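Uncharacterized protein (Nocardia farcinica, PDB 3ESM) is of unknown function but has an immunoglobulin-like fold and, as a YncI-type domain of a membrane protein, may bind copper. Local coordinates at residues G16-T21 with G93-A98; F22-E27 with Q86-S91; T39-R44 with V101-E106. The protein carries 2 engineered substitutions. One frame throughout, in Å; residues are numbered along the deposited sequence. Where two conformers were deposited one is given.

Contact 1. Residues G16-T21 with G93-A98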
# COMPACT_ATOMS: atom_id res chain seq x y z
N GLY A 16 26.51 11.00 -1.45
CA GLY A 16 26.23 11.42 -2.81
C GLY A 16 24.74 11.50 -3.11
O GLY A 16 23.93 11.11 -2.28
N TYR A 17 24.43 12.05 -4.27
CA TYR A 17 23.08 12.11 -4.79
C TYR A 17 22.98 11.19 -5.95
O TYR A 17 23.83 11.24 -6.86
CB TYR A 17 22.85 13.46 -5.41
CG TYR A 17 22.41 14.41 -4.46
CD1 TYR A 17 21.09 14.71 -4.39
CD2 TYR A 17 23.30 15.00 -3.59
CE1 TYR A 17 20.66 15.56 -3.54
CE2 TYR A 17 22.88 15.87 -2.71
CZ TYR A 17 21.54 16.14 -2.68
OH TYR A 17 21.01 17.04 -1.80
N SER A 18 21.97 10.33 -5.97
CA SER A 18 21.86 9.43 -7.13
C SER A 18 20.43 9.36 -7.61
O SER A 18 19.52 9.51 -6.80
CB SER A 18 22.30 8.00 -6.78
OG SER A 18 23.71 7.91 -6.56
N VAL A 19 20.24 9.12 -8.90
CA VAL A 19 18.93 8.72 -9.42
C VAL A 19 18.85 7.20 -9.20
O VAL A 19 19.60 6.44 -9.83
CB VAL A 19 18.79 9.02 -10.93
CG1 VAL A 19 17.48 8.48 -11.48
CG2 VAL A 19 18.89 10.53 -11.21
N VAL A 20 17.93 6.76 -8.33
CA VAL A 20 17.78 5.34 -8.00
C VAL A 20 16.57 4.78 -8.71
O VAL A 20 15.50 5.36 -8.62
CB VAL A 20 17.62 5.14 -6.48
CG1 VAL A 20 17.46 3.64 -6.10
CG2 VAL A 20 18.82 5.72 -5.78
N THR A 21 16.77 3.68 -9.43
CA THR A 21 15.69 3.08 -10.20
C THR A 21 15.33 1.77 -9.54
O THR A 21 16.20 0.91 -9.37
CB THR A 21 16.15 2.79 -11.64
OG1 THR A 21 16.33 4.01 -12.36
CG2 THR A 21 15.12 1.89 -12.36
N GLY A 93 19.29 12.27 -2.11
CA GLY A 93 20.59 12.48 -1.50
C GLY A 93 20.46 13.40 -0.32
O GLY A 93 19.43 14.06 -0.12
N PRO A 94 21.52 13.47 0.48
CA PRO A 94 22.72 12.65 0.33
C PRO A 94 22.50 11.25 0.87
O PRO A 94 21.81 11.10 1.87
CB PRO A 94 23.74 13.36 1.22
CG PRO A 94 22.93 14.01 2.28
CD PRO A 94 21.61 14.41 1.61
N LEU A 95 23.10 10.26 0.21
CA LEU A 95 23.11 8.89 0.68
C LEU A 95 24.00 8.77 1.90
O LEU A 95 24.94 9.55 2.05
CB LEU A 95 23.59 7.97 -0.42
CG LEU A 95 22.66 7.91 -1.64
CD1 LEU A 95 23.31 7.16 -2.78
CD2 LEU A 95 21.31 7.25 -1.26
N PRO A 96 23.69 7.81 2.78
CA PRO A 96 24.35 7.70 4.08
C PRO A 96 25.83 7.46 3.94
O PRO A 96 26.32 7.00 2.90
CB PRO A 96 23.70 6.48 4.74
CG PRO A 96 22.62 6.04 3.87
CD PRO A 96 22.55 6.88 2.63
N SER A 97 26.54 7.79 5.01
CA SER A 97 27.94 7.45 5.08
C SER A 97 28.05 6.05 5.64
O SER A 97 28.43 5.85 6.79
CB SER A 97 28.68 8.48 5.92
OG SER A 97 28.66 9.68 5.16
N ALA A 98 27.67 5.10 4.80
CA ALA A 98 27.68 3.68 5.14
C ALA A 98 28.09 2.91 3.90
O ALA A 98 27.95 3.40 2.78
CB ALA A 98 26.29 3.24 5.61

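Contact 2. Residues F22-E27 with Q86-S91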
# COMPACT_ATOMS: atom_id res chain seq x y z
N PHE A 22 14.06 1.61 -9.15
CA PHE A 22 13.56 0.36 -8.57
C PHE A 22 12.80 -0.38 -9.65
O PHE A 22 11.83 0.15 -10.19
CB PHE A 22 12.64 0.63 -7.37
CG PHE A 22 13.36 1.27 -6.24
CD1 PHE A 22 14.12 0.50 -5.37
CD2 PHE A 22 13.30 2.64 -6.06
CE1 PHE A 22 14.81 1.10 -4.32
CE2 PHE A 22 14.00 3.26 -5.01
CZ PHE A 22 14.77 2.50 -4.16
N ARG A 23 13.27 -1.58 -10.01
CA ARG A 23 12.59 -2.34 -11.05
C ARG A 23 11.83 -3.44 -10.35
O ARG A 23 12.42 -4.27 -9.65
CB ARG A 23 13.60 -2.94 -12.04
CG ARG A 23 12.94 -3.59 -13.23
CD ARG A 23 13.98 -4.00 -14.28
NE ARG A 23 13.32 -4.37 -15.52
CZ ARG A 23 13.27 -5.61 -15.99
NH1 ARG A 23 13.86 -6.58 -15.32
NH2 ARG A 23 12.64 -5.86 -17.13
N VAL A 24 10.51 -3.43 -10.53
CA VAL A 24 9.60 -4.28 -9.78
C VAL A 24 8.88 -5.29 -10.66
O VAL A 24 8.19 -4.89 -11.62
CB VAL A 24 8.53 -3.39 -9.15
CG1 VAL A 24 7.50 -4.24 -8.36
CG2 VAL A 24 9.22 -2.30 -8.27
N PRO A 25 8.98 -6.58 -10.33
CA PRO A 25 8.31 -7.61 -11.13
C PRO A 25 6.91 -7.85 -10.63
O PRO A 25 6.70 -7.87 -9.43
CB PRO A 25 9.10 -8.86 -10.81
CG PRO A 25 9.50 -8.67 -9.34
CD PRO A 25 9.81 -7.18 -9.25
N THR A 26 5.96 -8.08 -11.53
CA THR A 26 4.64 -8.51 -11.11
C THR A 26 4.62 -10.03 -11.01
O THR A 26 4.63 -10.72 -12.02
CB THR A 26 3.56 -7.96 -12.08
OG1 THR A 26 3.51 -6.53 -11.93
CG2 THR A 26 2.19 -8.50 -11.74
N GLU A 27 4.63 -10.53 -9.78
CA GLU A 27 4.76 -11.97 -9.52
C GLU A 27 3.43 -12.60 -9.17
O GLU A 27 3.25 -13.19 -8.10
CB GLU A 27 5.84 -12.21 -8.45
CG GLU A 27 7.19 -11.87 -9.07
CD GLU A 27 8.40 -12.09 -8.17
OE1 GLU A 27 9.52 -12.02 -8.73
OE2 GLU A 27 8.27 -12.32 -6.94
N GLN A 86 8.15 -2.99 -13.96
CA GLN A 86 8.00 -1.54 -14.10
C GLN A 86 9.12 -0.87 -13.33
O GLN A 86 9.46 -1.33 -12.23
CB GLN A 86 6.66 -1.09 -13.51
CG GLN A 86 6.55 0.42 -13.35
CD GLN A 86 6.36 1.08 -14.68
OE1 GLN A 86 5.50 0.67 -15.47
NE2 GLN A 86 7.16 2.11 -14.95
N ARG A 87 9.68 0.21 -13.88
CA ARG A 87 10.67 1.02 -13.17
C ARG A 87 10.02 2.19 -12.43
O ARG A 87 9.11 2.85 -12.95
CB ARG A 87 11.74 1.55 -14.13
CG ARG A 87 12.61 0.51 -14.78
CD ARG A 87 13.53 1.20 -15.81
NE ARG A 87 12.74 2.14 -16.62
CZ ARG A 87 12.83 3.48 -16.54
NH1 ARG A 87 13.69 4.05 -15.70
NH2 ARG A 87 12.06 4.24 -17.31
N PHE A 88 10.47 2.43 -11.21
CA PHE A 88 9.99 3.53 -10.40
C PHE A 88 11.27 4.27 -10.03
O PHE A 88 12.19 3.68 -9.44
CB PHE A 88 9.33 2.99 -9.14
CG PHE A 88 8.07 2.23 -9.40
CD1 PHE A 88 6.85 2.89 -9.45
CD2 PHE A 88 8.10 0.85 -9.60
CE1 PHE A 88 5.67 2.19 -9.69
CE2 PHE A 88 6.92 0.15 -9.84
CZ PHE A 88 5.72 0.83 -9.89
N VAL A 89 11.32 5.57 -10.32
CA VAL A 89 12.59 6.29 -10.25
C VAL A 89 12.52 7.47 -9.28
O VAL A 89 11.58 8.28 -9.29
CB VAL A 89 12.99 6.84 -11.64
CG1 VAL A 89 14.26 7.66 -11.50
CG2 VAL A 89 13.14 5.71 -12.64
N VAL A 90 13.49 7.53 -8.38
CA VAL A 90 13.52 8.63 -7.44
C VAL A 90 14.96 9.14 -7.30
O VAL A 90 15.89 8.34 -7.20
CB VAL A 90 12.93 8.22 -6.07
CG1 VAL A 90 13.75 7.09 -5.40
CG2 VAL A 90 12.72 9.44 -5.12
N SER A 91 15.13 10.45 -7.32
CA SER A 91 16.45 11.05 -7.17
C SER A 91 16.61 11.50 -5.73
O SER A 91 15.83 12.32 -5.25
CB SER A 91 16.57 12.26 -8.09
OG SER A 91 17.76 12.97 -7.81

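Contact 3. Residues T39-R44 with V101-E106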
# COMPACT_ATOMS: atom_id res chain seq x y z
N THR A 39 10.83 2.66 1.44
CA THR A 39 11.31 3.35 2.63
C THR A 39 12.66 3.96 2.30
O THR A 39 13.55 3.25 1.80
CB THR A 39 11.49 2.34 3.77
OG1 THR A 39 10.21 1.84 4.18
CG2 THR A 39 12.19 2.98 4.94
N LEU A 40 12.83 5.27 2.54
CA LEU A 40 14.04 5.99 2.16
C LEU A 40 14.87 6.29 3.39
O LEU A 40 14.36 6.38 4.49
CB LEU A 40 13.75 7.33 1.47
CG LEU A 40 12.91 7.20 0.19
CD1 LEU A 40 12.46 8.58 -0.28
CD2 LEU A 40 13.75 6.52 -0.90
N PRO A 41 16.18 6.45 3.18
CA PRO A 41 17.04 6.55 4.33
C PRO A 41 17.09 8.02 4.85
O PRO A 41 18.17 8.64 4.97
CB PRO A 41 18.39 6.05 3.80
CG PRO A 41 18.36 6.33 2.33
CD PRO A 41 16.89 6.18 1.93
N ASN A 42 15.91 8.57 5.12
CA ASN A 42 15.83 9.87 5.76
C ASN A 42 16.72 10.89 5.08
O ASN A 42 17.54 11.54 5.76
CB ASN A 42 16.18 9.76 7.22
CG ASN A 42 15.13 9.01 8.05
OD1 ASN A 42 15.16 9.05 9.29
ND2 ASN A 42 14.22 8.33 7.38
N VAL A 43 16.55 11.07 3.78
CA VAL A 43 17.39 11.95 2.95
C VAL A 43 16.87 13.37 2.92
O VAL A 43 15.67 13.60 3.08
CB VAL A 43 17.50 11.42 1.49
CG1 VAL A 43 18.24 10.08 1.47
CG2 VAL A 43 16.10 11.24 0.88
N ARG A 44 17.75 14.34 2.71
CA ARG A 44 17.29 15.73 2.63
C ARG A 44 16.47 15.97 1.36
O ARG A 44 15.48 16.72 1.36
CB ARG A 44 18.48 16.70 2.62
CG ARG A 44 19.41 16.59 3.77
CD ARG A 44 19.03 17.59 4.85
NE ARG A 44 17.58 17.69 4.94
CZ ARG A 44 16.90 17.98 6.04
NH1 ARG A 44 17.55 18.20 7.19
NH2 ARG A 44 15.58 18.03 6.00
N VAL A 101 23.31 0.52 1.93
CA VAL A 101 21.99 1.06 2.34
C VAL A 101 20.86 0.22 1.74
O VAL A 101 20.97 -0.20 0.59
CB VAL A 101 21.83 2.54 1.91
CG1 VAL A 101 22.03 2.72 0.41
CG2 VAL A 101 20.47 3.15 2.42
N SER A 102 19.81 -0.04 2.51
CA SER A 102 18.69 -0.84 2.01
C SER A 102 17.46 0.05 1.90
O SER A 102 17.35 1.04 2.61
CB SER A 102 18.41 -2.07 2.87
OG SER A 102 19.57 -2.95 2.74
N PHE A 103 16.53 -0.40 1.05
CA PHE A 103 15.28 0.32 0.79
C PHE A 103 14.11 -0.64 0.92
O PHE A 103 13.58 -1.09 -0.07
CB PHE A 103 15.29 0.95 -0.60
CG PHE A 103 16.44 1.86 -0.86
CD1 PHE A 103 16.36 3.22 -0.59
CD2 PHE A 103 17.62 1.35 -1.40
CE1 PHE A 103 17.45 4.08 -0.86
CE2 PHE A 103 18.72 2.20 -1.68
CZ PHE A 103 18.63 3.57 -1.40
N PRO A 104 13.70 -0.92 2.15
CA PRO A 104 12.56 -1.83 2.37
C PRO A 104 11.37 -1.33 1.53
O PRO A 104 11.17 -0.11 1.45
CB PRO A 104 12.29 -1.69 3.87
CG PRO A 104 13.63 -1.32 4.46
CD PRO A 104 14.36 -0.49 3.40
N ALA A 105 10.63 -2.23 0.88
CA ALA A 105 9.54 -1.77 -0.00
C ALA A 105 8.28 -2.59 0.24
O ALA A 105 8.35 -3.71 0.78
CB ALA A 105 9.95 -1.87 -1.42
N GLU A 106 7.14 -2.02 -0.13
CA GLU A 106 5.86 -2.73 -0.02
C GLU A 106 5.11 -2.59 -1.33
O GLU A 106 4.90 -1.47 -1.79
CB GLU A 106 5.04 -2.16 1.11
CG GLU A 106 5.77 -2.24 2.44
CD GLU A 106 5.70 -3.65 3.03
OE1 GLU A 106 4.75 -4.40 2.70
OE2 GLU A 106 6.59 -3.97 3.85
O HOH W 1 15.92 3.19 3.40
O HOH W 2 8.42 0.15 2.72

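Contact 1. Residues G16-T21 with G93-A98
In Tyr-17, CG stands beside the backbone N and anti to the carbonyl carbon (chi1 -87°), and the ring lies with one face over Gly-93 CA; in Leu-95 a similar first torsion (-65°) lays CG close to the carbonyl oxygen of Gly-16. The two segments meet at the end of an immunoglobulin-like beta-sandwich, where the antiparallel pairing of strands 18-25 and 85-93 gives way to loop. Within the sheet, Ser-18 still pairs with Ile-92 through the backbone; beyond it, Leu-95 takes over. Its N donates to Gly-16 O over 2.8 Å, nearly straight at 163° and in the plane of the carbonyl. The same oxygen also receives a CA-H...O contact from Pro-94, whose CA is 3.3 Å from Gly-16 O.

Proline suits this exit from the strand because it has no N-H to offer a neighbouring strand, and its peptide bond to Gly-93 is cis, which turns the chain sharply. Glycine suits position 93 because its bare alpha carbon can sit under the aromatic ring: Gly-93 CA is 3.8 Å from the centroid of the Tyr-17 ring, a CH-pi contact over one face, shifted toward the rim atoms CD1 and CE1. Tyr-17 was modelled in two conformers, and the CH-pi contact belongs to the conformer described, in which a beta carbon on residue 93 would probably be crowded by the ring. Its OH lies beside the Gly-93 carbonyl and 4.3 Å from Pro-94 CD.

Leu-95 turns its branched end to the buried side, where it also packs on Leu-137. Its CG lies 3.5 Å from Gly-16 O, which would partly shield that oxygen, and its CD1 ends 3.9 Å from Ser-18 OG.

Contact 2. Residues F22-E27 with Q86-S91
Val-24 presses its CG2 methyl against the CD2-CE2 side of the Phe-88 ring, 3.6 Å from CD2, coming in obliquely. Phe-88 is a broad plate with Gln-86 CG laid over one face, 3.4 Å above the ring plane and offset toward the rim, so aliphatic bumps from both strands shape themselves to it. One step along, the roles reverse: Val-90 supplies the bump, its CG1 meeting the rim of the Phe-22 ring in plane, 3.9 Å from CE2. Because CG1 of Val-90 lies between the backbone N and the carbonyl carbon (chi1 62°), this methyl is turned to Phe-22.

The frame is an antiparallel beta pair in one sheet of the immunoglobulin-like sandwich. Phe-22 with Phe-88, and Val-24 with Gln-86, are hydrogen-bonded pairs, each closed by two N-H...O bonds; Phe-22 N to Phe-88 O, at 2.8 Å, is almost straight. Beta-branched and aromatic residues suit such extended backbone and fill the interior, where Trp-54 meets Phe-88 edge-to-face.

Between these pairs, Arg-23 and Arg-87 form a non-hydrogen-bonded pair on the outer face. Only their aliphatic stems touch, CG to CG at 4.4 Å, and Arg-23 makes a cation-pi contact with Phe-85. The opposite face is mainly apolar, its Gln-86 NE2 donating to Arg-87 O (2.9 Å). Like charges with NE atoms 6.6 Å apart would probably repel mildly, a cost solvent could screen.

Contact 3. Residues T39-R44 with V101-E106
Phe-103 offers its ring edge to Thr-39, whose carbonyl oxygen lies near the ring plane, 3.7 Å from CD1. One face of the same ring receives the CZ end of Phe-22 from the other sheet, an edge-to-face meeting. Pro-41 and Leu-40 approach the ring obliquely: Pro-41 CD comes to 3.5 Å from Phe-103 CE1, and Leu-40 CD2 to 4.2 Å from CD1. Phe-103 CG itself stands beside its own backbone N, anti to the carbonyl carbon (chi1 -56°). The puckered Pro-41 ring crosses Val-101 at about a right angle, its CG 3.8 Å from Val-101 CG2.

These residues join strands 33-43 and 100-109, antiparallel neighbours in the larger sheet of the immunoglobulin-like sandwich, where the second strand is interrupted at Phe-103 and Pro-104. Neither Pro-41 nor Pro-104 has an N-H to give, which suits both to places where regular pairing lapses. One direct hydrogen bond remains, from Thr-39 N to Pro-104 O at 2.8 Å, with the donor nearly along the C=O axis. Thr-39 O and Ser-102 O are both acceptors and cannot bond each other; water 1 donates to both, 2.9 Å from Thr-39 O, and so spans the interruption.

The Thr-39 side chain lies obliquely across the Pro-104 ring, its CB 4.0 Å from Pro-104 CD. Threonine serves here with both natures, its carbon on the proline and its hydroxyl on water: OG1 is 2.9 Å from water 2, which donates a weak second bond to Pro-104 O. Asp-111 of the second subunit packs on Thr-39. Past Pro-41, the centre of an inverse gamma turn, Asn-42 and Val-43 form a G1 beta bulge opposite Ala-66.

Contact 2 lies within strand pair 18-25 with 85-93, and contact 1 at its end, where the second strand runs out into a loop; their centres are about 17 Å apart, and Val-20 N to Val-90 O, 2.8 Å, is a probable hydrogen bond. Contact 2 is nested within the loop closed by contact 1. Contact 3 belongs to the other sheet. Its centre lies about 14 Å from that of contact 2, and they meet where Phe-22 CZ lies 3.8 Å from Phe-103 CG. Contact 1 is nearer, about 10 Å between centres: Gly-93 O packs 3.7 Å from Val-43 CB and Pro-96 CG 3.9 Å from Val-101 CG2, touching both strands of contact 3.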